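Side-chain contact in TadZ (Pseudomonas aeruginosa, PDB 4LDA), which probably takes part in pilus assembly and may bind ATP as the full-length protein, of which this chain is the N-terminal domain of CheY-like fold: residues L16-L19 / Q20-A24. Residues are numbered along the deposited sequence; the frame is centred on the assembly and turned at random.
Sequences LDWL and QNSLA
The last two turns of helix 13-22, the first helix of the CheY-like fold, bring Trp18 against Ser22 and Leu16 and Asp17 against Gln20. Trp18 O accepts two bonds, from Ser22 N (3.1 Å, N-H...O 155°) and from Ser22 OG at 2.6 Å; the donors approach from opposite faces of the carbonyl plane. A chi1 of -57° holds OG beside the backbone N of Ser22, which lets it reach the carbonyl one turn back; the hydroxyl also lies 3.8 Å from Trp18 CD1, oblique to the indole. Two residues earlier, the extended Gln20 chain runs back across Leu16, its NE2 3.8 Å from Leu16 CG. The two ends of the amide have different partners: a water donates to both Gln20 OE1 and Asp17 OD1, 2.8 Å from each, bridging two oxygens that lie 4.0 Å apart, while NE2 bonds to Val29 O. Leu23 N still reaches Leu19 O (3.0 Å), although Leu23 is the first residue to leave helical geometry. Within the beta-alpha-beta unit, Leu19 and Leu23 pack on strands 4-9 and 27-31, and also on Phe53 of the adjacent strand 51-55, whereas Trp18 and Ser22 meet helix 110-121, with Trp18 NE1 bonded to Ala108 O.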
loop_
_atom_site.group_PDB
_atom_site.type_symbol
_atom_site.label_atom_id
_atom_site.label_comp_id
_atom_site.label_asym_id
_atom_site.label_seq_id
_atom_site.Cartn_x
_atom_site.Cartn_y
_atom_site.Cartn_z
ATOM N N LEU A 16 2.588 -5.284 9.659
ATOM C CA LEU A 16 1.992 -6.374 8.903
ATOM C C LEU A 16 0.819 -6.991 9.678
ATOM O O LEU A 16 -0.228 -7.238 9.074
ATOM C CB LEU A 16 3.033 -7.435 8.563
ATOM C CG LEU A 16 2.547 -8.540 7.622
ATOM C CD1 LEU A 16 2.235 -7.994 6.216
ATOM C CD2 LEU A 16 3.524 -9.687 7.588
ATOM N N ASP A 17 0.978 -7.202 10.998
ATOM C CA ASP A 17 -0.073 -7.739 11.859
ATOM C C ASP A 17 -1.276 -6.804 11.890
ATOM O O ASP A 17 -2.399 -7.277 11.762
ATOM C CB ASP A 17 0.446 -7.987 13.285
ATOM C CG ASP A 17 1.437 -9.126 13.396
ATOM O OD1 ASP A 17 1.334 -10.086 12.597
ATOM O OD2 ASP A 17 2.281 -9.093 14.321
ATOM N N TRP A 18 -1.035 -5.480 12.029
ATOM C CA TRP A 18 -2.046 -4.421 12.054
ATOM C C TRP A 18 -2.852 -4.412 10.740
ATOM O O TRP A 18 -4.085 -4.366 10.770
ATOM C CB TRP A 18 -1.378 -3.059 12.306
ATOM C CG TRP A 18 -2.237 -1.844 12.024
ATOM C CD1 TRP A 18 -3.305 -1.399 12.748
ATOM C CD2 TRP A 18 -1.998 -0.852 11.012
ATOM N NE1 TRP A 18 -3.780 -0.231 12.211
ATOM C CE2 TRP A 18 -2.997 0.129 11.144
ATOM C CE3 TRP A 18 -1.072 -0.734 9.963
ATOM C CZ2 TRP A 18 -3.066 1.249 10.294
ATOM C CZ3 TRP A 18 -1.158 0.360 9.108
ATOM C CH2 TRP A 18 -2.127 1.349 9.291
ATOM N N LEU A 19 -2.162 -4.536 9.604
ATOM C CA LEU A 19 -2.809 -4.609 8.301
ATOM C C LEU A 19 -3.646 -5.881 8.160
ATOM O O LEU A 19 -4.813 -5.778 7.783
ATOM C CB LEU A 19 -1.783 -4.543 7.157
ATOM C CG LEU A 19 -1.076 -3.215 6.898
ATOM C CD1 LEU A 19 -0.009 -3.391 5.852
ATOM C CD2 LEU A 19 -2.054 -2.121 6.482
ATOM N N GLN A 20 -3.065 -7.065 8.472
ATOM C CA GLN A 20 -3.715 -8.373 8.353
ATOM C C GLN A 20 -4.964 -8.485 9.215
ATOM O O GLN A 20 -5.976 -9.006 8.742
ATOM C CB GLN A 20 -2.748 -9.510 8.718
ATOM C CG GLN A 20 -1.767 -9.813 7.598
ATOM C CD GLN A 20 -0.668 -10.805 7.911
ATOM O OE1 GLN A 20 -0.289 -11.022 9.063
ATOM N NE2 GLN A 20 -0.018 -11.307 6.871
ATOM N N ASN A 21 -4.890 -8.016 10.468
ATOM C CA ASN A 21 -5.991 -8.084 11.425
ATOM C C ASN A 21 -7.105 -7.131 11.064
ATOM O O ASN A 21 -8.265 -7.523 11.141
ATOM C CB ASN A 21 -5.498 -7.791 12.852
ATOM C CG ASN A 21 -4.621 -8.878 13.453
ATOM O OD1 ASN A 21 -4.642 -10.053 13.043
ATOM N ND2 ASN A 21 -3.854 -8.528 14.470
ATOM N N SER A 22 -6.764 -5.895 10.661
ATOM C CA SER A 22 -7.739 -4.872 10.286
ATOM C C SER A 22 -8.482 -5.234 9.007
ATOM O O SER A 22 -9.694 -4.971 8.921
ATOM C CB SER A 22 -7.054 -3.520 10.099
ATOM O OG SER A 22 -6.345 -3.122 11.259
ATOM N N LEU A 23 -7.773 -5.839 8.021
ATOM C CA LEU A 23 -8.352 -6.118 6.712
ATOM C C LEU A 23 -8.810 -7.554 6.527
ATOM O O LEU A 23 -9.182 -7.914 5.409
ATOM C CB LEU A 23 -7.317 -5.778 5.617
ATOM C CG LEU A 23 -6.974 -4.279 5.474
ATOM C CD1 LEU A 23 -5.824 -4.058 4.509
ATOM C CD2 LEU A 23 -8.162 -3.514 5.063
ATOM N N ALA A 24 -8.872 -8.339 7.606
ATOM C CA ALA A 24 -9.241 -9.749 7.596
ATOM C C ALA A 24 -10.607 -10.019 6.895
ATOM O O ALA A 24 -10.746 -11.010 6.169
ATOM C CB ALA A 24 -9.272 -10.276 9.018
HETATM O O HOH W 1 1.672 -12.181 10.715
#